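Local coordinates for protein endo alpha-1,4 polygalactosaminidase (Neosartorya fumigata, PDB 6OJ1) that hydrolyses alpha-1,4-linked galactosamine polymers from within the chain as an endo-acting glycoside hydrolase and thereby disrupts microbial biofilms, at residues W34-G39 against G224-H229; I62-N67 against D135-K140. All blocks are in the same frame, centred on the assembly; numbering follows the deposited sequence.

Contact 1: residues W34-G39 against G224-H229; sequences WQPAVG and GKPVFH
Pro36 and Pro226 meet with their rings crossed at about a right angle, CG against CG at 3.9 Å, where a loop leading into strand 42-45 of the (beta/alpha)-barrel lies against the start of strand 227-231. The Pro226 ring also rests on backbone: its CD lies 3.4 Å from Pro36 O, and its CB faces Ala37 O. Pro36 CG reaches further, to the edge of the Phe228 ring at CZ, near its plane, while Pro226 CB sits above one face of that same ring, offset toward its rim.

The Gln35 and Pro226 side chains run antiparallel past one another, and Gln35 crosses Lys225 at about a right angle, Gln35 OE1 lying 3.7 Å from Lys225 CG. A bend at chi2 (60°) places its CD, and Gln35 NE2 gives a nearly straight bond to Pro36 O (3.0 Å, 173°) in the plane of both groups; NE2 also bonds Gln201 O. Lys225 NZ bonds Met200 O. Gly224, the C-prime residue of a Schellman motif, ends the helix before it, and Val38 CG2 packs 3.4 Å from Gly224 C. One water spans the two backbones, accepting from Gly39 N at 2.9 Å and Val227 N at 3.2 Å.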
ATOM      1  N   TRP A  34       1.910 -13.417  10.311  1.00 26.23           N
ATOM      2  CA  TRP A  34       2.300 -13.614   8.918  1.00 26.41           C
ATOM      3  C   TRP A  34       3.401 -12.621   8.554  1.00 31.95           C
ATOM      4  O   TRP A  34       3.147 -11.414   8.432  1.00 25.73           O
ATOM      5  CB  TRP A  34       1.110 -13.466   7.972  1.00 24.61           C
ATOM      6  CG  TRP A  34       1.540 -13.445   6.523  1.00 24.75           C
ATOM      7  CD1 TRP A  34       2.403 -14.316   5.915  1.00 25.54           C
ATOM      8  CD2 TRP A  34       1.134 -12.511   5.512  1.00 26.50           C
ATOM      9  NE1 TRP A  34       2.557 -13.979   4.589  1.00 24.49           N
ATOM     10  CE2 TRP A  34       1.794 -12.874   4.317  1.00 27.16           C
ATOM     11  CE3 TRP A  34       0.280 -11.404   5.502  1.00 20.99           C
ATOM     12  CZ2 TRP A  34       1.624 -12.173   3.127  1.00 23.26           C
ATOM     13  CZ3 TRP A  34       0.104 -10.705   4.308  1.00 20.23           C
ATOM     14  CH2 TRP A  34       0.779 -11.089   3.142  1.00 25.48           C
ATOM     15  N   GLN A  35       4.615 -13.136   8.365  1.00 28.42           N
ATOM     16  CA  GLN A  35       5.740 -12.342   7.863  1.00 28.40           C
ATOM     17  C   GLN A  35       6.182 -12.912   6.523  1.00 27.08           C
ATOM     18  O   GLN A  35       6.947 -13.892   6.486  1.00 30.74           O
ATOM     19  CB  GLN A  35       6.904 -12.340   8.850  1.00 29.84           C
ATOM     20  CG  GLN A  35       8.149 -11.635   8.321  1.00 33.98           C
ATOM     21  CD  GLN A  35       7.900 -10.172   7.969  1.00 30.82           C
ATOM     22  OE1 GLN A  35       7.766  -9.326   8.855  1.00 27.03           O
ATOM     23  NE2 GLN A  35       7.844  -9.867   6.665  1.00 24.97           N
ATOM     24  N   PRO A  36       5.734 -12.343   5.403  1.00 27.59           N
ATOM     25  CA  PRO A  36       6.155 -12.867   4.092  1.00 25.84           C
ATOM     26  C   PRO A  36       7.661 -12.748   3.894  1.00 31.26           C
ATOM     27  O   PRO A  36       8.324 -11.878   4.462  1.00 27.68           O
ATOM     28  CB  PRO A  36       5.385 -11.994   3.098  1.00 24.21           C
ATOM     29  CG  PRO A  36       5.121 -10.694   3.868  1.00 22.35           C
ATOM     30  CD  PRO A  36       4.863 -11.164   5.282  1.00 23.17           C
ATOM     31  N   ALA A  37       8.208 -13.652   3.080  1.00 26.93           N
ATOM     32  CA  ALA A  37       9.649 -13.694   2.897  1.00 33.88           C
ATOM     33  C   ALA A  37      10.097 -12.616   1.917  1.00 25.32           C
ATOM     34  O   ALA A  37       9.339 -12.188   1.046  1.00 30.46           O
ATOM     35  CB  ALA A  37      10.089 -15.070   2.398  1.00 43.59           C
ATOM     36  N   VAL A  38      11.343 -12.163   2.091  1.00 28.24           N
ATOM     37  CA  VAL A  38      11.978 -11.317   1.091  1.00 28.92           C
ATOM     38  C   VAL A  38      11.898 -12.004  -0.265  1.00 30.55           C
ATOM     39  O   VAL A  38      12.115 -13.213  -0.379  1.00 34.00           O
ATOM     40  CB  VAL A  38      13.440 -11.033   1.481  1.00 29.77           C
ATOM     41  CG1 VAL A  38      14.172 -10.337   0.337  1.00 28.28           C
ATOM     42  CG2 VAL A  38      13.504 -10.186   2.752  1.00 30.31           C
ATOM     43  N   GLY A  39      11.572 -11.234  -1.297  1.00 30.77           N
ATOM     44  CA  GLY A  39      11.522 -11.763  -2.646  1.00 30.77           C
ATOM     45  C   GLY A  39      10.215 -12.416  -3.053  1.00 34.95           C
ATOM     46  O   GLY A  39      10.109 -12.889  -4.195  1.00 34.72           O
ATOM     47  N   GLY A 224      15.058  -8.604   6.721  1.00 34.47           N
ATOM     48  CA  GLY A 224      14.207  -9.751   6.475  1.00 33.53           C
ATOM     49  C   GLY A 224      12.796  -9.442   6.034  1.00 36.65           C
ATOM     50  O   GLY A 224      11.923 -10.309   6.137  1.00 35.78           O
ATOM     51  N   LYS A 225      12.537  -8.235   5.529  1.00 29.84           N
ATOM     52  CA  LYS A 225      11.188  -7.894   5.142  1.00 28.30           C
ATOM     53  C   LYS A 225      11.153  -7.482   3.673  1.00 24.67           C
ATOM     54  O   LYS A 225      12.080  -6.824   3.192  1.00 27.30           O
ATOM     55  CB  LYS A 225      10.642  -6.770   6.039  1.00 23.54           C
ATOM     56  CG  LYS A 225      10.458  -7.231   7.503  1.00 24.64           C
ATOM     57  CD  LYS A 225      10.289  -6.067   8.475  1.00 25.63           C
ATOM     58  CE  LYS A 225      10.126  -6.581   9.899  1.00 26.52           C
ATOM     59  NZ  LYS A 225       9.861  -5.447  10.853  1.00 24.73           N
ATOM     60  N   PRO A 226      10.128  -7.887   2.930  1.00 25.14           N
ATOM     61  CA  PRO A 226      10.122  -7.624   1.489  1.00 24.57           C
ATOM     62  C   PRO A 226       9.797  -6.169   1.181  1.00 23.27           C
ATOM     63  O   PRO A 226       9.231  -5.441   2.002  1.00 24.45           O
ATOM     64  CB  PRO A 226       9.028  -8.565   0.958  1.00 25.58           C
ATOM     65  CG  PRO A 226       8.153  -8.864   2.132  1.00 27.24           C
ATOM     66  CD  PRO A 226       9.039  -8.789   3.350  1.00 27.20           C
ATOM     67  N   VAL A 227      10.216  -5.740  -0.008  1.00 21.29           N
ATOM     68  CA  VAL A 227       9.742  -4.497  -0.606  1.00 20.74           C
ATOM     69  C   VAL A 227       8.877  -4.897  -1.789  1.00 23.76           C
ATOM     70  O   VAL A 227       9.374  -5.475  -2.767  1.00 27.16           O
ATOM     71  CB  VAL A 227      10.874  -3.573  -1.068  1.00 24.43           C
ATOM     72  CG1 VAL A 227      10.256  -2.342  -1.749  1.00 23.98           C
ATOM     73  CG2 VAL A 227      11.770  -3.180   0.098  1.00 25.44           C
ATOM     74  N   PHE A 228       7.596  -4.591  -1.699  1.00 20.95           N
ATOM     75  CA  PHE A 228       6.671  -4.801  -2.807  1.00 21.48           C
ATOM     76  C   PHE A 228       6.765  -3.565  -3.688  1.00 23.43           C
ATOM     77  O   PHE A 228       6.254  -2.494  -3.346  1.00 20.86           O
ATOM     78  CB  PHE A 228       5.279  -5.093  -2.261  1.00 22.93           C
ATOM     79  CG  PHE A 228       5.240  -6.362  -1.463  1.00 24.15           C
ATOM     80  CD1 PHE A 228       5.625  -7.564  -2.052  1.00 23.23           C
ATOM     81  CD2 PHE A 228       4.858  -6.365  -0.126  1.00 23.35           C
ATOM     82  CE1 PHE A 228       5.622  -8.759  -1.328  1.00 22.95           C
ATOM     83  CE2 PHE A 228       4.844  -7.553   0.606  1.00 26.45           C
ATOM     84  CZ  PHE A 228       5.231  -8.750   0.005  1.00 22.73           C
ATOM     85  N   HIS A 229       7.459  -3.713  -4.816  1.00 22.11           N
ATOM     86  CA  HIS A 229       8.028  -2.595  -5.556  1.00 24.61           C
ATOM     87  C   HIS A 229       7.314  -2.436  -6.891  1.00 24.66           C
ATOM     88  O   HIS A 229       7.254  -3.383  -7.680  1.00 24.43           O
ATOM     89  CB  HIS A 229       9.531  -2.825  -5.747  1.00 24.11           C
ATOM     90  CG  HIS A 229      10.175  -1.893  -6.723  1.00 26.26           C
ATOM     91  ND1 HIS A 229      10.963  -2.344  -7.760  1.00 25.88           N
ATOM     92  CD2 HIS A 229      10.156  -0.541  -6.820  1.00 20.46           C
ATOM     93  CE1 HIS A 229      11.398  -1.311  -8.460  1.00 30.40           C
ATOM     94  NE2 HIS A 229      10.919  -0.206  -7.915  1.00 21.66           N
TER
HETATM   95  O   HOH W   1      11.125  -8.386  -1.503  1.00 25.33           O

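Contact 2: residues I62-N67 against D135-K140; sequences IDLFIN and DMARDK
Leu64 holds CG anti to its backbone N (chi1 170°), and chi2 of 63° sets CD1 against helix 124-140, only 3.5 Å from Ala137 CA. That is tighter than usual carbon contact; Leu64 CD1 also meets Ala137 CB at 3.7 Å. Lys140 has CG anti to its own carbonyl carbon (chi1 -72°) and runs extended beyond it, carrying NZ to the turn that follows strand 59-63.

There Lys140 NZ donates to two backbone carbonyls, Leu64 O and Asn67 O, each at 2.8 Å. Lys140 NZ lies in the carbonyl plane of Leu64 but is tilted from that of Asn67; Phe65 O is 3.2 Å from Lys140 NZ. Met136 crosses the Phe65 side chain at about a right angle, its SD 4.6 Å from the ring centroid in an oblique Met-aromatic contact; Phe65 also packs on Arg95 and Pro96.

The turn has its own bracing. Asp63 OD2 accepts from Phe65 N and Ile66 N, an Asx turn and Asx motif, while Asp63 OD1 is salt-bridged to Arg95. Asn67 ND2 bonds Asp63 O almost straight, and Asn67 OD1 takes Leu50 N. The contact thus joins the C-terminal end of a barrel strand to an outer helix through apolar packing beside a lysine, whose presumably positive ammonium would be stabilised by the carbonyl dipoles converging on it.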
ATOM      1  N   ILE A  62      -5.183  -6.154  -3.245  1.00 14.42           N
ATOM      2  CA  ILE A  62      -6.415  -5.766  -3.928  1.00 15.84           C
ATOM      3  C   ILE A  62      -7.206  -4.807  -3.044  1.00 17.51           C
ATOM      4  O   ILE A  62      -6.995  -4.714  -1.830  1.00 15.49           O
ATOM      5  CB  ILE A  62      -7.283  -6.984  -4.296  1.00 16.49           C
ATOM      6  CG1 ILE A  62      -7.699  -7.736  -3.024  1.00 17.52           C
ATOM      7  CG2 ILE A  62      -6.519  -7.936  -5.249  1.00 20.08           C
ATOM      8  CD1 ILE A  62      -8.570  -8.983  -3.286  1.00 20.21           C
ATOM      9  N   ASP A  63      -8.145  -4.099  -3.669  1.00 15.00           N
ATOM     10  CA  ASP A  63      -8.903  -3.072  -2.958  1.00 14.95           C
ATOM     11  C   ASP A  63      -9.813  -3.665  -1.883  1.00 18.34           C
ATOM     12  O   ASP A  63     -10.547  -4.629  -2.124  1.00 18.01           O
ATOM     13  CB  ASP A  63      -9.720  -2.249  -3.954  1.00 14.52           C
ATOM     14  CG  ASP A  63     -10.411  -1.076  -3.289  1.00 18.07           C
ATOM     15  OD1 ASP A  63      -9.769  -0.004  -3.154  1.00 17.90           O
ATOM     16  OD2 ASP A  63     -11.575  -1.245  -2.862  1.00 17.51           O
ATOM     17  N   LEU A  64      -9.766  -3.066  -0.685  1.00 15.67           N
ATOM     18  CA  LEU A  64     -10.556  -3.534   0.450  1.00 13.37           C
ATOM     19  C   LEU A  64     -12.056  -3.478   0.178  1.00 14.93           C
ATOM     20  O   LEU A  64     -12.800  -4.386   0.569  1.00 19.58           O
ATOM     21  CB  LEU A  64     -10.222  -2.679   1.684  1.00 12.95           C
ATOM     22  CG  LEU A  64     -11.139  -2.874   2.893  1.00 17.88           C
ATOM     23  CD1 LEU A  64     -11.043  -4.292   3.416  1.00 18.51           C
ATOM     24  CD2 LEU A  64     -10.748  -1.852   3.960  1.00 17.95           C
ATOM     25  N   PHE A  65     -12.529  -2.395  -0.431  1.00 18.58           N
ATOM     26  CA  PHE A  65     -13.969  -2.168  -0.490  1.00 17.23           C
ATOM     27  C   PHE A  65     -14.626  -2.958  -1.607  1.00 17.37           C
ATOM     28  O   PHE A  65     -15.697  -3.539  -1.404  1.00 21.03           O
ATOM     29  CB  PHE A  65     -14.269  -0.685  -0.696  1.00 18.97           C
ATOM     30  CG  PHE A  65     -14.143   0.148   0.549  1.00 16.96           C
ATOM     31  CD1 PHE A  65     -15.194   0.224   1.460  1.00 18.33           C
ATOM     32  CD2 PHE A  65     -13.001   0.888   0.785  1.00 19.06           C
ATOM     33  CE1 PHE A  65     -15.097   1.011   2.599  1.00 22.07           C
ATOM     34  CE2 PHE A  65     -12.892   1.688   1.933  1.00 18.02           C
ATOM     35  CZ  PHE A  65     -13.941   1.741   2.841  1.00 18.49           C
ATOM     36  N   ILE A  66     -14.010  -2.991  -2.791  1.00 18.51           N
ATOM     37  CA  ILE A  66     -14.732  -3.481  -3.964  1.00 18.29           C
ATOM     38  C   ILE A  66     -14.571  -4.974  -4.178  1.00 26.15           C
ATOM     39  O   ILE A  66     -15.189  -5.524  -5.100  1.00 26.54           O
ATOM     40  CB  ILE A  66     -14.314  -2.686  -5.216  1.00 28.34           C
ATOM     41  CG1 ILE A  66     -12.863  -2.958  -5.584  1.00 25.86           C
ATOM     42  CG2 ILE A  66     -14.519  -1.200  -4.973  1.00 24.46           C
ATOM     43  CD1 ILE A  66     -12.354  -2.031  -6.680  1.00 25.77           C
ATOM     44  N   ASN A  67     -13.796  -5.657  -3.339  1.00 17.87           N
ATOM     45  CA  ASN A  67     -13.651  -7.106  -3.416  1.00 19.34           C
ATOM     46  C   ASN A  67     -14.407  -7.788  -2.285  1.00 26.60           C
ATOM     47  O   ASN A  67     -14.344  -7.348  -1.137  1.00 25.54           O
ATOM     48  CB  ASN A  67     -12.184  -7.482  -3.357  1.00 16.07           C
ATOM     49  CG  ASN A  67     -11.487  -7.154  -4.638  1.00 17.06           C
ATOM     50  OD1 ASN A  67     -11.683  -7.849  -5.637  1.00 20.38           O
ATOM     51  ND2 ASN A  67     -10.701  -6.085  -4.639  1.00 17.87           N
ATOM     52  N   ASP A 135     -11.637  -3.252  10.798  1.00 17.70           N
ATOM     53  CA  ASP A 135     -12.654  -4.246  11.121  1.00 19.69           C
ATOM     54  C   ASP A 135     -13.156  -4.925   9.857  1.00 19.04           C
ATOM     55  O   ASP A 135     -13.272  -6.156   9.803  1.00 22.07           O
ATOM     56  CB  ASP A 135     -13.844  -3.601  11.847  1.00 20.23           C
ATOM     57  CG  ASP A 135     -13.564  -3.250  13.293  1.00 22.72           C
ATOM     58  OD1 ASP A 135     -12.473  -3.551  13.827  1.00 20.71           O
ATOM     59  OD2 ASP A 135     -14.477  -2.647  13.905  1.00 23.35           O
ATOM     60  N   MET A 136     -13.465  -4.132   8.831  1.00 21.66           N
ATOM     61  CA  MET A 136     -13.934  -4.708   7.574  1.00 19.05           C
ATOM     62  C   MET A 136     -12.886  -5.628   6.956  1.00 17.43           C
ATOM     63  O   MET A 136     -13.206  -6.733   6.497  1.00 21.39           O
ATOM     64  CB  MET A 136     -14.319  -3.610   6.581  1.00 18.43           C
ATOM     65  CG  MET A 136     -14.604  -4.224   5.185  1.00 22.31           C
ATOM     66  SD  MET A 136     -14.994  -2.969   3.946  1.00 29.71           S
ATOM     67  CE  MET A 136     -16.649  -2.589   4.464  1.00 27.47           C
ATOM     68  N   ALA A 137     -11.622  -5.187   6.926  1.00 18.76           N
ATOM     69  CA  ALA A 137     -10.556  -6.035   6.392  1.00 18.36           C
ATOM     70  C   ALA A 137     -10.475  -7.355   7.141  1.00 17.87           C
ATOM     71  O   ALA A 137     -10.398  -8.428   6.525  1.00 19.61           O
ATOM     72  CB  ALA A 137      -9.209  -5.309   6.448  1.00 17.99           C
ATOM     73  N   ARG A 138     -10.473  -7.297   8.476  1.00 16.43           N
ATOM     74  CA  ARG A 138     -10.470  -8.520   9.271  1.00 18.94           C
ATOM     75  C   ARG A 138     -11.676  -9.396   8.939  1.00 18.09           C
ATOM     76  O   ARG A 138     -11.541 -10.603   8.703  1.00 22.21           O
ATOM     77  CB  ARG A 138     -10.470  -8.178  10.764  1.00 16.96           C
ATOM     78  CG  ARG A 138     -10.620  -9.406  11.662  1.00 20.15           C
ATOM     79  CD  ARG A 138     -11.247  -9.010  13.024  1.00 23.86           C
ATOM     80  NE  ARG A 138     -12.534  -8.325  12.851  1.00 21.21           N
ATOM     81  CZ  ARG A 138     -13.013  -7.386  13.665  1.00 25.14           C
ATOM     82  NH1 ARG A 138     -12.331  -6.981  14.757  1.00 20.64           N
ATOM     83  NH2 ARG A 138     -14.197  -6.848  13.393  1.00 22.10           N
ATOM     84  N   ASP A 139     -12.869  -8.795   8.918  1.00 19.86           N
ATOM     85  CA  ASP A 139     -14.092  -9.553   8.676  1.00 22.66           C
ATOM     86  C   ASP A 139     -14.095 -10.196   7.300  1.00 20.84           C
ATOM     87  O   ASP A 139     -14.681 -11.272   7.122  1.00 22.71           O
ATOM     88  CB  ASP A 139     -15.325  -8.652   8.823  1.00 23.98           C
ATOM     89  CG  ASP A 139     -15.551  -8.174  10.245  1.00 31.09           C
ATOM     90  OD1 ASP A 139     -14.955  -8.749  11.182  1.00 25.12           O
ATOM     91  OD2 ASP A 139     -16.318  -7.201  10.423  1.00 27.52           O
ATOM     92  N   LYS A 140     -13.450  -9.561   6.315  1.00 20.19           N
ATOM     93  CA  LYS A 140     -13.392 -10.130   4.970  1.00 23.24           C
ATOM     94  C   LYS A 140     -12.305 -11.184   4.828  1.00 23.79           C
ATOM     95  O   LYS A 140     -12.228 -11.838   3.784  1.00 25.75           O
ATOM     96  CB  LYS A 140     -13.166  -9.018   3.938  1.00 23.26           C
ATOM     97  CG  LYS A 140     -14.386  -8.134   3.710  1.00 23.91           C
ATOM     98  CD  LYS A 140     -14.167  -7.242   2.485  1.00 23.59           C
ATOM     99  CE  LYS A 140     -15.401  -6.420   2.193  1.00 28.67           C
ATOM    100  NZ  LYS A 140     -15.301  -5.661   0.907  1.00 24.07           N
TER

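Both contacts reach the same barrel sheet, contact 1 at strand 227-231 and contact 2 at strand 59-63, yet their nearest atoms stay about 10 Å apart and their centres about 21 Å. Each is partly buried. Contact 1 includes exposed residues among those that touch, whereas contact 2 has none. Contact 1 sets a loop against the segment entering a strand and packs proline rings, Val38 and the Gln35 side chain there, with a water as the polar link. Contact 2 joins the turn leaving a strand to a helix by direct lysine-to-carbonyl bonds beside aliphatic and sulfur packing. Strand 59-63 is shared ground: Pro36 and Phe228 touch Ile59 at its start, and its other end enters contact 2.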